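Long-range contacts in probable zinc protease (Pseudomonas aeruginosa, PDB 4NNZ), which probably cleaves peptide bonds as a zinc-dependent metalloprotease of the M16 family, forming one subunit of a heterodimeric enzyme: residues V30-Y35 / A369-I374; W184-N189 / P215-P220. All coordinates share one frame; numbering follows the deposited sequence.

Interaction 1: residues V30-Y35 / A369-I374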
ATOM      1  N   VAL A  30      22.712  29.852   4.348  1.00 45.46           N
ATOM      2  CA  VAL A  30      21.850  28.733   4.631  1.00 44.30           C
ATOM      3  C   VAL A  30      22.381  27.509   3.906  1.00 41.37           C
ATOM      4  O   VAL A  30      22.671  27.566   2.755  1.00 38.00           O
ATOM      5  CB  VAL A  30      20.372  29.097   4.309  1.00 43.22           C
ATOM      6  CG1 VAL A  30      19.708  28.230   3.267  1.00 43.67           C
ATOM      7  CG2 VAL A  30      19.555  29.100   5.553  1.00 45.50           C
ATOM      8  N   SER A  31      22.501  26.408   4.606  1.00 40.33           N
ATOM      9  CA  SER A  31      22.945  25.197   3.985  1.00 44.15           C
ATOM     10  C   SER A  31      21.946  24.110   4.215  1.00 43.10           C
ATOM     11  O   SER A  31      21.671  23.795   5.327  1.00 41.00           O
ATOM     12  CB  SER A  31      24.265  24.790   4.602  1.00 48.85           C
ATOM     13  OG  SER A  31      24.978  23.924   3.767  1.00 56.04           O
ATOM     14  N   GLN A  32      21.382  23.513   3.182  1.00 40.55           N
ATOM     15  CA  GLN A  32      20.427  22.446   3.415  1.00 38.32           C
ATOM     16  C   GLN A  32      20.818  21.167   2.749  1.00 39.84           C
ATOM     17  O   GLN A  32      21.303  21.220   1.655  1.00 40.63           O
ATOM     18  CB  GLN A  32      19.087  22.822   2.879  1.00 38.77           C
ATOM     19  CG  GLN A  32      18.773  24.269   2.918  1.00 40.68           C
ATOM     20  CD  GLN A  32      17.307  24.489   2.799  1.00 37.97           C
ATOM     21  OE1 GLN A  32      16.620  23.707   2.211  1.00 35.33           O
ATOM     22  NE2 GLN A  32      16.829  25.544   3.376  1.00 40.32           N
ATOM     23  N   LEU A  33      20.588  20.005   3.359  1.00 35.76           N
ATOM     24  CA  LEU A  33      20.897  18.864   2.499  1.00 34.99           C
ATOM     25  C   LEU A  33      19.686  18.011   2.168  1.00 37.59           C
ATOM     26  O   LEU A  33      19.061  17.560   3.061  1.00 40.25           O
ATOM     27  CB  LEU A  33      21.988  18.025   3.103  1.00 38.28           C
ATOM     28  CG  LEU A  33      22.546  16.870   2.299  1.00 42.02           C
ATOM     29  CD1 LEU A  33      22.543  17.166   0.830  1.00 42.37           C
ATOM     30  CD2 LEU A  33      23.946  16.572   2.724  1.00 43.42           C
ATOM     31  N   TRP A  34      19.356  17.775   0.899  1.00 35.94           N
ATOM     32  CA  TRP A  34      18.123  17.081   0.587  1.00 33.18           C
ATOM     33  C   TRP A  34      18.385  15.732  -0.011  1.00 34.38           C
ATOM     34  O   TRP A  34      18.991  15.624  -1.028  1.00 31.97           O
ATOM     35  CB  TRP A  34      17.328  17.887  -0.417  1.00 35.54           C
ATOM     36  CG  TRP A  34      16.833  19.151   0.101  1.00 37.85           C
ATOM     37  CD1 TRP A  34      17.560  20.210   0.429  1.00 37.53           C
ATOM     38  CD2 TRP A  34      15.488  19.491   0.374  1.00 36.00           C
ATOM     39  NE1 TRP A  34      16.783  21.187   0.886  1.00 37.58           N
ATOM     40  CE2 TRP A  34      15.492  20.769   0.868  1.00 36.66           C
ATOM     41  CE3 TRP A  34      14.281  18.827   0.256  1.00 34.37           C
ATOM     42  CZ2 TRP A  34      14.353  21.406   1.233  1.00 39.23           C
ATOM     43  CZ3 TRP A  34      13.169  19.447   0.619  1.00 35.83           C
ATOM     44  CH2 TRP A  34      13.196  20.723   1.109  1.00 38.31           C
ATOM     45  N   TYR A  35      17.887  14.695   0.627  1.00 35.34           N
ATOM     46  CA  TYR A  35      18.062  13.349   0.162  1.00 34.00           C
ATOM     47  C   TYR A  35      16.769  12.891  -0.437  1.00 35.08           C
ATOM     48  O   TYR A  35      15.745  13.145   0.098  1.00 38.55           O
ATOM     49  CB  TYR A  35      18.378  12.436   1.308  1.00 34.45           C
ATOM     50  CG  TYR A  35      19.749  12.539   1.892  1.00 37.27           C
ATOM     51  CD1 TYR A  35      20.823  11.904   1.322  1.00 33.15           C
ATOM     52  CD2 TYR A  35      19.958  13.231   3.051  1.00 39.89           C
ATOM     53  CE1 TYR A  35      22.068  11.989   1.879  1.00 33.67           C
ATOM     54  CE2 TYR A  35      21.195  13.316   3.612  1.00 38.72           C
ATOM     55  CZ  TYR A  35      22.245  12.691   3.022  1.00 38.84           C
ATOM     56  OH  TYR A  35      23.454  12.803   3.612  1.00 39.73           O
ATOM     57  N   ALA A 369      13.781  30.172   2.494  1.00 49.34           N
ATOM     58  CA  ALA A 369      12.732  29.768   1.607  1.00 49.37           C
ATOM     59  C   ALA A 369      13.220  29.466   0.218  1.00 52.05           C
ATOM     60  O   ALA A 369      12.746  28.552  -0.403  1.00 59.29           O
ATOM     61  CB  ALA A 369      11.634  30.801   1.572  1.00 48.49           C
ATOM     62  N   GLN A 370      14.133  30.263  -0.288  1.00 50.94           N
ATOM     63  CA  GLN A 370      14.641  30.037  -1.609  1.00 48.89           C
ATOM     64  C   GLN A 370      15.362  28.745  -1.618  1.00 43.36           C
ATOM     65  O   GLN A 370      15.273  28.011  -2.548  1.00 47.56           O
ATOM     66  CB  GLN A 370      15.578  31.142  -2.041  1.00 50.75           C
ATOM     67  CG  GLN A 370      14.938  32.489  -2.182  1.00 52.70           C
ATOM     68  CD  GLN A 370      15.947  33.585  -2.365  1.00 55.51           C
ATOM     69  OE1 GLN A 370      16.374  33.871  -3.465  1.00 59.74           O
ATOM     70  NE2 GLN A 370      16.320  34.204  -1.291  1.00 55.12           N
ATOM     71  N   ALA A 371      16.099  28.477  -0.572  1.00 40.60           N
ATOM     72  CA  ALA A 371      16.814  27.233  -0.459  1.00 40.74           C
ATOM     73  C   ALA A 371      15.908  26.023  -0.404  1.00 39.61           C
ATOM     74  O   ALA A 371      16.180  25.043  -1.015  1.00 38.66           O
ATOM     75  CB  ALA A 371      17.741  27.265   0.724  1.00 35.73           C
ATOM     76  N   SER A 372      14.839  26.101   0.346  1.00 37.20           N
ATOM     77  CA  SER A 372      13.853  25.065   0.365  1.00 39.76           C
ATOM     78  C   SER A 372      13.124  24.861  -0.942  1.00 40.50           C
ATOM     79  O   SER A 372      12.821  23.750  -1.299  1.00 36.80           O
ATOM     80  CB  SER A 372      12.885  25.312   1.469  1.00 40.46           C
ATOM     81  OG  SER A 372      13.582  25.306   2.653  1.00 38.36           O
ATOM     82  N   SER A 373      12.823  25.936  -1.641  1.00 40.03           N
ATOM     83  CA  SER A 373      12.176  25.809  -2.914  1.00 41.66           C
ATOM     84  C   SER A 373      13.081  25.067  -3.856  1.00 45.18           C
ATOM     85  O   SER A 373      12.638  24.258  -4.618  1.00 46.74           O
ATOM     86  CB  SER A 373      11.881  27.162  -3.506  1.00 44.44           C
ATOM     87  OG  SER A 373      10.949  27.854  -2.745  1.00 51.38           O
ATOM     88  N   ILE A 374      14.360  25.337  -3.768  1.00 43.44           N
ATOM     89  CA  ILE A 374      15.307  24.703  -4.616  1.00 47.21           C
ATOM     90  C   ILE A 374      15.430  23.230  -4.277  1.00 47.81           C
ATOM     91  O   ILE A 374      15.546  22.417  -5.137  1.00 51.89           O
ATOM     92  CB  ILE A 374      16.665  25.411  -4.533  1.00 51.81           C
ATOM     93  CG1 ILE A 374      16.577  26.794  -5.152  1.00 54.67           C
ATOM     94  CG2 ILE A 374      17.736  24.616  -5.230  1.00 51.00           C
ATOM     95  CD1 ILE A 374      17.686  27.714  -4.743  1.00 55.68           C
TER
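Trp34 and Gln32, which both meet the helix at Ala371 and Ser372, are tied to each other first: the indole NE1 of Trp34 donates to the amide oxygen OE1 of Gln32 over 2.9 Å, with an N-H...O angle of 145°. The donor sits in the carbonyl plane on a lone pair, and OE1 lies almost in the plane of the indole, so the bond helps to hold the amide and the indole in line. With its oxygen held in this way and its chain extended beyond CG, the amide presents NE2 to the helix, 3.3 Å from CB of Ala371. NE2 is also 3.3 Å from OG of Ser372, a hydroxyl that already bonds to Ala368 O one turn earlier in its own helix. CG1 of Val30 packs against the same methyl next to NE2, 3.4 Å from Ala371 CB.

The strand and the helix run nearly parallel, 21° apart, with their axes 8.9 Å from each other. This is a helix-on-sheet contact of an M16 alpha/beta fold. Val30, Gln32 and Trp34 face helix 367-379, while the alternating Ser31, Leu33 and Tyr35 turn to helix 100-112 on the other face of the six-stranded sheet. In chain order the helix comes between strands 309-317 and 415-422 of the second sheet, which makes the contact a join between the two halves of the chain. Ala371 also reaches Val195 on the neighbouring strand 190-196.

At the far end the six-membered part of the Trp34 indole approaches Ser372 obliquely, CZ2 lying 3.8 Å from Ser372 O. Further along the same helix, Gln376 and Ser379 touch the indole, and the ring of Tyr88 meets it at about 50°.

Interaction 2: residues W184-N189 / P215-P220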
ATOM      1  N   TRP A 184      20.210   4.447   0.481  1.00 45.31           N
ATOM      2  CA  TRP A 184      19.655   5.689   0.008  1.00 39.55           C
ATOM      3  C   TRP A 184      20.378   6.953   0.351  1.00 41.35           C
ATOM      4  O   TRP A 184      20.191   7.942  -0.297  1.00 45.11           O
ATOM      5  CB  TRP A 184      18.236   5.825   0.493  1.00 35.66           C
ATOM      6  CG  TRP A 184      17.336   4.798   0.043  1.00 35.05           C
ATOM      7  CD1 TRP A 184      16.787   3.852   0.788  1.00 35.41           C
ATOM      8  CD2 TRP A 184      16.808   4.636  -1.259  1.00 32.55           C
ATOM      9  NE1 TRP A 184      15.969   3.086   0.050  1.00 33.76           N
ATOM     10  CE2 TRP A 184      15.966   3.559  -1.222  1.00 30.88           C
ATOM     11  CE3 TRP A 184      16.980   5.296  -2.457  1.00 36.28           C
ATOM     12  CZ2 TRP A 184      15.301   3.128  -2.307  1.00 33.94           C
ATOM     13  CZ3 TRP A 184      16.323   4.860  -3.525  1.00 34.73           C
ATOM     14  CH2 TRP A 184      15.504   3.791  -3.457  1.00 35.44           C
ATOM     15  N   TYR A 185      21.160   6.939   1.402  1.00 43.89           N
ATOM     16  CA  TYR A 185      21.867   8.127   1.782  1.00 44.57           C
ATOM     17  C   TYR A 185      23.157   8.183   1.033  1.00 43.67           C
ATOM     18  O   TYR A 185      24.188   7.866   1.546  1.00 53.81           O
ATOM     19  CB  TYR A 185      22.105   8.130   3.271  1.00 47.67           C
ATOM     20  CG  TYR A 185      21.026   8.800   4.042  1.00 48.80           C
ATOM     21  CD1 TYR A 185      19.727   8.361   3.979  1.00 50.52           C
ATOM     22  CD2 TYR A 185      21.300   9.865   4.834  1.00 50.83           C
ATOM     23  CE1 TYR A 185      18.731   8.982   4.681  1.00 47.80           C
ATOM     24  CE2 TYR A 185      20.311  10.482   5.538  1.00 52.98           C
ATOM     25  CZ  TYR A 185      19.036  10.036   5.452  1.00 49.33           C
ATOM     26  OH  TYR A 185      18.085  10.665   6.154  1.00 48.43           O
ATOM     27  N   ALA A 186      23.078   8.554  -0.210  1.00 41.46           N
ATOM     28  CA  ALA A 186      24.226   8.541  -1.033  1.00 45.37           C
ATOM     29  C   ALA A 186      24.306   9.826  -1.812  1.00 47.88           C
ATOM     30  O   ALA A 186      23.309  10.440  -2.090  1.00 43.36           O
ATOM     31  CB  ALA A 186      24.173   7.365  -1.955  1.00 43.64           C
ATOM     32  N   PRO A 187      25.504  10.189  -2.243  1.00 43.29           N
ATOM     33  CA  PRO A 187      25.772  11.466  -2.880  1.00 40.73           C
ATOM     34  C   PRO A 187      24.986  11.631  -4.128  1.00 41.54           C
ATOM     35  O   PRO A 187      24.551  12.699  -4.424  1.00 44.26           O
ATOM     36  CB  PRO A 187      27.238  11.372  -3.209  1.00 45.19           C
ATOM     37  CG  PRO A 187      27.777  10.301  -2.331  1.00 47.49           C
ATOM     38  CD  PRO A 187      26.680   9.730  -1.521  1.00 43.01           C
ATOM     39  N   ASN A 188      24.765  10.550  -4.830  1.00 43.88           N
ATOM     40  CA  ASN A 188      24.026  10.608  -6.048  1.00 40.18           C
ATOM     41  C   ASN A 188      22.544  10.550  -5.786  1.00 41.76           C
ATOM     42  O   ASN A 188      21.759  10.571  -6.691  1.00 44.68           O
ATOM     43  CB  ASN A 188      24.474   9.539  -7.016  1.00 41.25           C
ATOM     44  CG  ASN A 188      24.594   8.182  -6.385  1.00 40.67           C
ATOM     45  OD1 ASN A 188      25.388   7.974  -5.504  1.00 36.87           O
ATOM     46  ND2 ASN A 188      23.823   7.252  -6.870  1.00 37.87           N
ATOM     47  N   ASN A 189      22.170  10.482  -4.524  1.00 40.34           N
ATOM     48  CA  ASN A 189      20.791  10.624  -4.137  1.00 38.00           C
ATOM     49  C   ASN A 189      20.499  11.913  -3.430  1.00 35.35           C
ATOM     50  O   ASN A 189      19.485  12.050  -2.839  1.00 35.43           O
ATOM     51  CB  ASN A 189      20.349   9.461  -3.281  1.00 38.14           C
ATOM     52  CG  ASN A 189      18.882   9.211  -3.377  1.00 42.15           C
ATOM     53  OD1 ASN A 189      18.286   9.435  -4.392  1.00 44.29           O
ATOM     54  ND2 ASN A 189      18.298   8.768  -2.315  1.00 41.30           N
ATOM     55  N   PRO A 215      32.092   8.147  -1.982  1.00 49.66           N
ATOM     56  CA  PRO A 215      31.881   7.564  -3.303  1.00 51.72           C
ATOM     57  C   PRO A 215      30.457   7.286  -3.677  1.00 56.50           C
ATOM     58  O   PRO A 215      29.635   7.080  -2.836  1.00 72.93           O
ATOM     59  CB  PRO A 215      32.619   6.272  -3.207  1.00 54.68           C
ATOM     60  CG  PRO A 215      32.251   5.788  -1.898  1.00 52.03           C
ATOM     61  CD  PRO A 215      32.334   6.961  -1.020  1.00 48.60           C
ATOM     62  N   TRP A 216      30.201   7.258  -4.961  1.00 51.42           N
ATOM     63  CA  TRP A 216      28.923   6.975  -5.536  1.00 51.02           C
ATOM     64  C   TRP A 216      28.517   5.569  -5.185  1.00 53.05           C
ATOM     65  O   TRP A 216      29.343   4.708  -5.084  1.00 55.04           O
ATOM     66  CB  TRP A 216      29.150   7.097  -7.010  1.00 46.76           C
ATOM     67  CG  TRP A 216      28.042   6.958  -7.879  1.00 45.39           C
ATOM     68  CD1 TRP A 216      27.336   7.934  -8.413  1.00 47.56           C
ATOM     69  CD2 TRP A 216      27.550   5.754  -8.429  1.00 47.39           C
ATOM     70  NE1 TRP A 216      26.385   7.440  -9.227  1.00 46.32           N
ATOM     71  CE2 TRP A 216      26.503   6.086  -9.256  1.00 47.98           C
ATOM     72  CE3 TRP A 216      27.883   4.422  -8.280  1.00 45.91           C
ATOM     73  CZ2 TRP A 216      25.779   5.152  -9.926  1.00 44.49           C
ATOM     74  CZ3 TRP A 216      27.180   3.514  -8.933  1.00 44.00           C
ATOM     75  CH2 TRP A 216      26.134   3.869  -9.752  1.00 47.27           C
ATOM     76  N   ARG A 217      27.239   5.351  -4.947  1.00 56.51           N
ATOM     77  CA  ARG A 217      26.719   4.055  -4.586  1.00 60.70           C
ATOM     78  C   ARG A 217      25.555   3.752  -5.483  1.00 58.70           C
ATOM     79  O   ARG A 217      24.784   4.622  -5.733  1.00 52.18           O
ATOM     80  CB  ARG A 217      26.197   4.062  -3.158  1.00 69.74           C
ATOM     81  CG  ARG A 217      27.178   4.426  -2.072  1.00 76.45           C
ATOM     82  CD  ARG A 217      26.773   3.855  -0.723  1.00 83.30           C
ATOM     83  NE  ARG A 217      25.965   4.764   0.079  1.00 92.54           N
ATOM     84  CZ  ARG A 217      26.409   5.899   0.608  1.00 97.80           C
ATOM     85  NH1 ARG A 217      26.604   6.948  -0.174  1.00 93.80           N
ATOM     86  NH2 ARG A 217      26.657   5.989   1.914  1.00 96.82           N
ATOM     87  N   GLN A 218      25.416   2.515  -5.944  1.00 59.88           N
ATOM     88  CA  GLN A 218      24.288   2.137  -6.752  1.00 61.13           C
ATOM     89  C   GLN A 218      23.033   2.208  -5.937  1.00 55.08           C
ATOM     90  O   GLN A 218      23.010   1.861  -4.786  1.00 57.39           O
ATOM     91  CB  GLN A 218      24.461   0.741  -7.303  1.00 66.06           C
ATOM     92  CG  GLN A 218      23.304   0.278  -8.147  1.00 66.93           C
ATOM     93  CD  GLN A 218      23.476   0.628  -9.588  1.00 66.53           C
ATOM     94  OE1 GLN A 218      22.575   1.135 -10.217  1.00 65.42           O
ATOM     95  NE2 GLN A 218      24.637   0.356 -10.117  1.00 69.05           N
ATOM     96  N   LEU A 219      21.985   2.676  -6.556  1.00 50.36           N
ATOM     97  CA  LEU A 219      20.805   2.963  -5.844  1.00 45.48           C
ATOM     98  C   LEU A 219      19.827   1.909  -6.164  1.00 43.36           C
ATOM     99  O   LEU A 219      19.920   1.267  -7.165  1.00 46.28           O
ATOM    100  CB  LEU A 219      20.254   4.303  -6.273  1.00 43.24           C
ATOM    101  CG  LEU A 219      20.318   5.443  -5.302  1.00 41.59           C
ATOM    102  CD1 LEU A 219      21.632   5.424  -4.589  1.00 40.45           C
ATOM    103  CD2 LEU A 219      20.166   6.733  -6.054  1.00 41.32           C
ATOM    104  N   PRO A 220      18.823   1.772  -5.337  1.00 43.15           N
ATOM    105  CA  PRO A 220      17.701   0.927  -5.669  1.00 44.59           C
ATOM    106  C   PRO A 220      16.850   1.612  -6.685  1.00 48.39           C
ATOM    107  O   PRO A 220      17.050   2.767  -6.953  1.00 43.20           O
ATOM    108  CB  PRO A 220      16.974   0.812  -4.364  1.00 44.99           C
ATOM    109  CG  PRO A 220      18.031   0.921  -3.367  1.00 43.89           C
ATOM    110  CD  PRO A 220      18.946   1.946  -3.894  1.00 42.48           C
TER
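Asn188 reaches across to Arg217 with both ends of its side-chain amide. ND2 donates to Arg217 O over 3.0 Å, and Arg217 N donates back to OD1 over a longer 3.3 Å, nearly straight at 170°, so one amide pairs with the backbone of a single residue. The loop carrying it connects helix 174-184 to strand 190-196 of the M16 alpha/beta fold, and it leaves the helix through an inverse gamma turn centred on Tyr185. Segment 215-220, which follows helix 200-211, is pinned alongside.

The tight part lies inward. Pro220 lies over the buried Trp184 indole in a CH-pi contact, its CD 3.9 Å from the centroid of the six-membered ring. Leu219 directs CD1 to Ala186 CB at 4.1 Å and sets CD2 against Asn189, whose ND2 bonds to Trp184 O. Around the turn, the guanidinium of Arg217 lies with one face toward the carbonyl of Tyr185 and its edge toward Pro187 CD, and its NH1 is modelled only 3.0 Å from Ala186 CB. Its NE donates to Glu182 O near the end of helix 174-184, where the positive charge would probably be favourable to the helix.

The outer side is looser. Pro215 and Trp216 are exposed, and Pro215 offers little more than its carbonyl O, 3.8 Å from Pro187 CG. Even here Trp216, with CG anti to its backbone N (chi1 -176°), lies close on the Asn188 amide with one ring face. The two planes are only 19° apart, and Asn188 CG comes to 3.4 Å from CD1 of the indole.

Both contacts lie against the N-terminal six-stranded sheet, one on its face and one at the end of its strands, with centres about 19 Å apart. Interaction 1 covers a face of strand 28-35; interaction 2 shapes the loop that enters strand 190-196, its antiparallel neighbour. They touch where the Tyr35 ring, at the end of strand 28-35, stacks on the Tyr185 ring, CZ of Tyr35 lying 3.5 Å from CD2 of Tyr185. Along the chain the order is 30-35, 184-189, 215-220, 369-374, so interaction 2 closes a local loop within the long span bridged by interaction 1. One contact joins the two halves of the subunit, while the other packs two loops at the end of the first sheet.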